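Local structure of protein-disulfide isomerase (Novosphingobium aromaticivorans, 3GMF) at residues H32-S37 with A85-Q90; A68-C73 with F80-A85. The protein probably catalyses thiol-disulfide exchange, acting as a disulfide isomerase or oxidoreductase of the thioredoxin superfamily. One frame throughout, in Å; residues are numbered along the deposited sequence. Where two conformers were deposited one is given.

Contact 1 (H32-S37 with A85-Q90); sequences HFEIES and AFMRSQ
Glu34 and Met87 form the apolar part of this helix-helix contact, although one of them is an acid. The methylene carbons CB and CG of Glu34 lie against CB of Met87, with 3.8 Å between the two CB atoms, and the side chains cross at about a right angle. CG of Glu34 stands anti to the backbone N (chi1 -169°) and the chain then bends at chi2 (73°), which carries the carboxylate along the partner helix to Thr84, where OE2 hydrogen-bonds to OG1, one turn before Arg88. Met87 turns its thioether away from Glu34, towards Val23, Tyr25 and the cysteines Cys27 and Cys30.

These two form a CxxC sequence at the start of helix 28-46, the place of the redox-active cysteines in thioredoxin-fold proteins, so 32-37 probably belongs to the active-site helix. Residues 85-88 end helix 76-88, which lies among the helices between strands 51-57 and 171-174, an arrangement seen in DsbA-like members of the superfamily.

Ile35 and Arg88 make the exposed part. Arg88, extended from CG to NE, reaches across the outside of helix 28-46 and lays one face of its guanidinium over CA of Ile35, 3.8 Å below its plane and offset toward the rim. NH2 is 4.0 Å from CG2 of Ile35, while CD1 of the same isoleucine comes within 4.1 Å of the carbonyl O of Arg88.

Polar contact across the pair is slight. NH1 of Arg88 stays 3.6 Å from the carbonyl O of Ile35 without a hydrogen bond, and Glu34 OE2 and Arg88 NE are 6.1 Å apart, so any attraction between their charges is probably modest. A further tie between the helices comes from Ser31, just before 32-37, whose OG hydrogen-bonds to the carbonyl O of Met87.

Contact 2 (A68-C73 with F80-A85); sequences ALITNC and FTLHTA
Thr71 meets Leu82 and His83 through its methyl group, CG2, which lies 4.2 Å from Leu82 CG and equally far from His83 N. CG2 is anti to the carbonyl carbon, and this points the methyl at the partner helix while OG1 takes the remaining place between backbone N and carbonyl carbon (chi1 68°). Beside this pair, Ile70 CG2 touches Leu82 CD2 at 4.2 Å. All four residues are buried, and Thr71 and Leu82 provide most of the surface.

The two segments form a helical hairpin: helices 62-73 and 76-88 follow one another after a short turn and run nearly antiparallel, with segment axes at 158° and 9.2 Å apart at their closest. They belong to the helical part that accompanies the thioredoxin fold here.

Two buried polar atoms find the same partner in a loop: Tyr25 OH hydrogen-bonds to both Thr71 OG1 and His83 ND1, joining the two helices through a residue two positions before Cys27.

Toward the turn the contact is looser. Asn72 and Cys73, both partly exposed, make no contact with 80-85. Asn72 instead folds back on its own helix, where ND2 donates to Ala68 O at 2.8 Å (N-H...O angle 159°), from the opposite face of that carbonyl to Asn72 N; Cys73 is tied to Cys143 by a disulfide.

How the contacts relate
Both contacts use helix 76-88, which shares Ala85 between them and packs on helix 28-46 at its C-terminal end and on helix 62-73 nearer its middle. Contact 2 lies deeper, with all its touching residues buried and mainly methyl-bearing chains, plus the backbone of His83, whereas contact 1 runs from a buried side to an exposed one and adds the long aliphatic and charged chain of an arginine. Along the chain, contact 2 is nested within the loop that contact 1 closes. They also touch directly: Phe86 of 85-90 packs its ring on Thr71 and Ile70, and Glu34 OE2 comes near His83 CD2. Tyr25 borders both.

Contact 1 (H32-S37 with A85-Q90)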
loop_
_atom_site.group_PDB
_atom_site.type_symbol
_atom_site.label_atom_id
_atom_site.label_comp_id
_atom_site.label_asym_id
_atom_site.label_seq_id
_atom_site.Cartn_x
_atom_site.Cartn_y
_atom_site.Cartn_z
ATOM N N HIS A 32 -2.067 -11.320 0.893
ATOM C CA HIS A 32 -1.695 -12.604 0.305
ATOM C C HIS A 32 -0.694 -12.437 -0.839
ATOM O O HIS A 32 0.291 -13.180 -0.910
ATOM C CB HIS A 32 -2.951 -13.365 -0.151
ATOM C CG HIS A 32 -2.685 -14.756 -0.641
ATOM N ND1 HIS A 32 -2.004 -15.696 0.105
ATOM C CD2 HIS A 32 -3.035 -15.375 -1.794
ATOM C CE1 HIS A 32 -1.935 -16.829 -0.574
ATOM N NE2 HIS A 32 -2.556 -16.661 -1.728
ATOM N N PHE A 33 -0.914 -11.450 -1.708
ATOM C CA PHE A 33 0.008 -11.215 -2.832
ATOM C C PHE A 33 1.421 -10.844 -2.369
ATOM O O PHE A 33 2.407 -11.331 -2.922
ATOM C CB PHE A 33 -0.528 -10.132 -3.783
ATOM C CG PHE A 33 0.476 -9.678 -4.795
ATOM C CD1 PHE A 33 0.773 -10.473 -5.909
ATOM C CD2 PHE A 33 1.126 -8.459 -4.645
ATOM C CE1 PHE A 33 1.722 -10.051 -6.856
ATOM C CE2 PHE A 33 2.076 -8.036 -5.586
ATOM C CZ PHE A 33 2.377 -8.849 -6.685
ATOM N N GLU A 34 1.510 -9.976 -1.370
ATOM C CA GLU A 34 2.811 -9.585 -0.815
ATOM C C GLU A 34 3.599 -10.792 -0.272
ATOM O O GLU A 34 4.778 -10.941 -0.570
ATOM C CB GLU A 34 2.659 -8.522 0.277
ATOM C CG GLU A 34 3.996 -7.888 0.701
ATOM C CD GLU A 34 4.580 -6.931 -0.336
ATOM O OE1 GLU A 34 4.114 -6.881 -1.506
ATOM O OE2 GLU A 34 5.526 -6.206 0.031
ATOM N N ILE A 35 2.926 -11.639 0.497
ATOM C CA ILE A 35 3.536 -12.845 1.066
ATOM C C ILE A 35 3.994 -13.784 -0.061
ATOM O O ILE A 35 5.108 -14.307 -0.012
ATOM C CB ILE A 35 2.569 -13.556 2.052
ATOM C CG1 ILE A 35 2.289 -12.662 3.271
ATOM C CG2 ILE A 35 3.112 -14.923 2.483
ATOM C CD1 ILE A 35 0.959 -12.919 3.941
ATOM N N GLU A 36 3.162 -13.935 -1.096
ATOM C CA GLU A 36 3.446 -14.848 -2.202
ATOM C C GLU A 36 4.570 -14.358 -3.130
ATOM O O GLU A 36 5.321 -15.165 -3.677
ATOM C CB GLU A 36 2.186 -15.079 -3.043
ATOM C CG GLU A 36 1.109 -15.977 -2.408
ATOM C CD GLU A 36 1.630 -17.352 -2.041
ATOM O OE1 GLU A 36 2.191 -18.036 -2.924
ATOM O OE2 GLU A 36 1.476 -17.742 -0.865
ATOM N N SER A 37 4.663 -13.044 -3.317
ATOM C CA SER A 37 5.488 -12.469 -4.377
ATOM C C SER A 37 6.767 -11.719 -3.993
ATOM O O SER A 37 7.701 -11.675 -4.798
ATOM C CB SER A 37 4.644 -11.508 -5.207
ATOM O OG SER A 37 4.469 -10.281 -4.507
ATOM N N ALA A 85 5.726 -4.844 6.048
ATOM C CA ALA A 85 5.295 -5.215 7.405
ATOM C C ALA A 85 3.772 -5.115 7.591
ATOM O O ALA A 85 3.135 -6.073 8.036
ATOM C CB ALA A 85 6.023 -4.382 8.466
ATOM N N PHE A 86 3.194 -3.975 7.210
ATOM C CA PHE A 86 1.721 -3.844 7.233
ATOM C C PHE A 86 1.014 -4.887 6.392
ATOM O O PHE A 86 -0.028 -5.421 6.811
ATOM C CB PHE A 86 1.267 -2.449 6.812
ATOM C CG PHE A 86 1.299 -1.438 7.916
ATOM C CD1 PHE A 86 0.327 -1.439 8.923
ATOM C CD2 PHE A 86 2.301 -0.458 7.941
ATOM C CE1 PHE A 86 0.350 -0.471 9.928
ATOM C CE2 PHE A 86 2.345 0.501 8.933
ATOM C CZ PHE A 86 1.373 0.495 9.949
ATOM N N MET A 87 1.570 -5.188 5.213
ATOM C CA MET A 87 0.956 -6.180 4.333
ATOM C C MET A 87 1.121 -7.597 4.871
ATOM O O MET A 87 0.145 -8.344 4.943
ATOM C CB MET A 87 1.512 -6.098 2.909
ATOM C CG MET A 87 0.999 -4.927 2.102
ATOM S SD MET A 87 -0.820 -4.859 1.860
ATOM C CE MET A 87 -0.814 -3.590 0.610
ATOM N N ARG A 88 2.354 -7.967 5.238
ATOM C CA ARG A 88 2.611 -9.303 5.781
ATOM C C ARG A 88 1.894 -9.568 7.100
ATOM O O ARG A 88 1.412 -10.684 7.331
ATOM C CB ARG A 88 4.120 -9.560 5.947
ATOM C CG ARG A 88 4.817 -9.803 4.628
ATOM C CD ARG A 88 6.248 -10.300 4.875
ATOM N NE ARG A 88 6.811 -10.914 3.677
ATOM C CZ ARG A 88 6.761 -12.218 3.413
ATOM N NH1 ARG A 88 7.299 -12.690 2.297
ATOM N NH2 ARG A 88 6.175 -13.051 4.262
ATOM N N SER A 89 1.786 -8.553 7.949
ATOM C CA SER A 89 1.173 -8.740 9.264
ATOM C C SER A 89 -0.286 -8.285 9.311
ATOM O O SER A 89 -0.830 -8.059 10.398
ATOM C CB SER A 89 1.983 -8.035 10.356
ATOM O OG SER A 89 1.807 -6.633 10.294
ATOM N N GLN A 90 -0.919 -8.163 8.140
ATOM C CA GLN A 90 -2.315 -7.710 8.068
ATOM C C GLN A 90 -3.258 -8.443 9.018
ATOM O O GLN A 90 -4.025 -7.797 9.734
ATOM C CB GLN A 90 -2.858 -7.821 6.651
ATOM C CG GLN A 90 -4.216 -7.138 6.458
ATOM C CD GLN A 90 -4.781 -7.438 5.107
ATOM O OE1 GLN A 90 -5.284 -8.535 4.866
ATOM N NE2 GLN A 90 -4.655 -6.488 4.187
#

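Contact 2 (A68-C73 with F80-A85)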
loop_
_atom_site.group_PDB
_atom_site.type_symbol
_atom_site.label_atom_id
_atom_site.label_comp_id
_atom_site.label_asym_id
_atom_site.label_seq_id
_atom_site.Cartn_x
_atom_site.Cartn_y
_atom_site.Cartn_z
ATOM N N ALA A 68 -1.614 4.305 5.099
ATOM C CA ALA A 68 -0.847 4.959 4.040
ATOM C C ALA A 68 -0.221 6.276 4.506
ATOM O O ALA A 68 0.867 6.627 4.067
ATOM C CB ALA A 68 -1.702 5.161 2.779
ATOM N N LEU A 69 -0.877 6.983 5.424
ATOM C CA LEU A 69 -0.222 8.161 6.011
ATOM C C LEU A 69 1.056 7.758 6.721
ATOM O O LEU A 69 2.091 8.402 6.525
ATOM C CB LEU A 69 -1.156 8.934 6.947
ATOM C CG LEU A 69 -2.264 9.694 6.213
ATOM C CD1 LEU A 69 -3.405 9.977 7.211
ATOM C CD2 LEU A 69 -1.734 10.963 5.490
ATOM N N ILE A 70 1.005 6.666 7.477
ATOM C CA ILE A 70 2.160 6.180 8.235
ATOM C C ILE A 70 3.287 5.778 7.286
ATOM O O ILE A 70 4.396 6.312 7.387
ATOM C CB ILE A 70 1.803 5.029 9.194
ATOM C CG1 ILE A 70 0.675 5.439 10.166
ATOM C CG2 ILE A 70 3.039 4.558 9.969
ATOM C CD1 ILE A 70 0.078 4.267 10.959
ATOM N N THR A 71 2.998 4.881 6.337
ATOM C CA THR A 71 4.057 4.393 5.423
ATOM C C THR A 71 4.640 5.508 4.528
ATOM O O THR A 71 5.829 5.474 4.174
ATOM C CB THR A 71 3.586 3.174 4.580
ATOM O OG1 THR A 71 2.574 3.602 3.656
ATOM C CG2 THR A 71 3.021 2.073 5.484
ATOM N N ASN A 72 3.836 6.523 4.213
ATOM C CA ASN A 72 4.317 7.637 3.394
ATOM C C ASN A 72 5.011 8.769 4.159
ATOM O O ASN A 72 5.558 9.672 3.515
ATOM C CB ASN A 72 3.209 8.197 2.497
ATOM C CG ASN A 72 2.882 7.270 1.333
ATOM O OD1 ASN A 72 3.394 7.448 0.224
ATOM N ND2 ASN A 72 2.032 6.270 1.587
ATOM N N CYS A 73 5.031 8.681 5.475
ATOM C CA CYS A 73 5.642 9.772 6.288
ATOM C C CYS A 73 7.072 9.435 6.618
ATOM O O CYS A 73 7.792 10.331 6.965
ATOM C CB CYS A 73 4.828 10.131 7.551
ATOM S SG CYS A 73 4.997 9.046 9.014
ATOM N N PHE A 80 9.715 0.640 2.139
ATOM C CA PHE A 80 9.467 -0.730 1.695
ATOM C C PHE A 80 9.409 -1.732 2.830
ATOM O O PHE A 80 8.578 -2.641 2.788
ATOM C CB PHE A 80 10.424 -1.151 0.572
ATOM C CG PHE A 80 9.980 -0.688 -0.780
ATOM C CD1 PHE A 80 9.027 -1.416 -1.492
ATOM C CD2 PHE A 80 10.476 0.490 -1.333
ATOM C CE1 PHE A 80 8.591 -0.990 -2.734
ATOM C CE2 PHE A 80 10.032 0.931 -2.597
ATOM C CZ PHE A 80 9.090 0.186 -3.285
ATOM N N THR A 81 10.256 -1.558 3.852
ATOM C CA THR A 81 10.191 -2.428 5.029
ATOM C C THR A 81 8.868 -2.253 5.770
ATOM O O THR A 81 8.245 -3.227 6.170
ATOM C CB THR A 81 11.380 -2.244 6.005
ATOM O OG1 THR A 81 11.717 -0.855 6.124
ATOM C CG2 THR A 81 12.581 -3.020 5.508
ATOM N N LEU A 82 8.432 -1.010 5.914
ATOM C CA LEU A 82 7.198 -0.705 6.630
ATOM C C LEU A 82 5.935 -1.143 5.859
ATOM O O LEU A 82 5.019 -1.744 6.447
ATOM C CB LEU A 82 7.154 0.784 6.948
ATOM C CG LEU A 82 6.203 1.211 8.072
ATOM C CD1 LEU A 82 6.319 0.295 9.308
ATOM C CD2 LEU A 82 6.479 2.657 8.418
ATOM N N HIS A 83 5.898 -0.824 4.572
ATOM C CA HIS A 83 4.845 -1.274 3.655
ATOM C C HIS A 83 4.704 -2.795 3.691
ATOM O O HIS A 83 3.603 -3.311 3.853
ATOM C CB HIS A 83 5.149 -0.777 2.233
ATOM C CG HIS A 83 4.244 -1.337 1.173
ATOM N ND1 HIS A 83 3.013 -0.785 0.877
ATOM C CD2 HIS A 83 4.397 -2.388 0.333
ATOM C CE1 HIS A 83 2.444 -1.483 -0.093
ATOM N NE2 HIS A 83 3.271 -2.455 -0.448
ATOM N N THR A 84 5.825 -3.515 3.577
ATOM C CA THR A 84 5.811 -4.981 3.611
ATOM C C THR A 84 5.309 -5.499 4.959
ATOM O O THR A 84 4.532 -6.461 4.992
ATOM C CB THR A 84 7.216 -5.579 3.232
ATOM O OG1 THR A 84 7.445 -5.359 1.831
ATOM C CG2 THR A 84 7.288 -7.068 3.509
ATOM N N ALA A 85 5.726 -4.844 6.048
ATOM C CA ALA A 85 5.295 -5.215 7.405
ATOM C C ALA A 85 3.772 -5.115 7.591
ATOM O O ALA A 85 3.135 -6.073 8.036
ATOM C CB ALA A 85 6.023 -4.382 8.466
#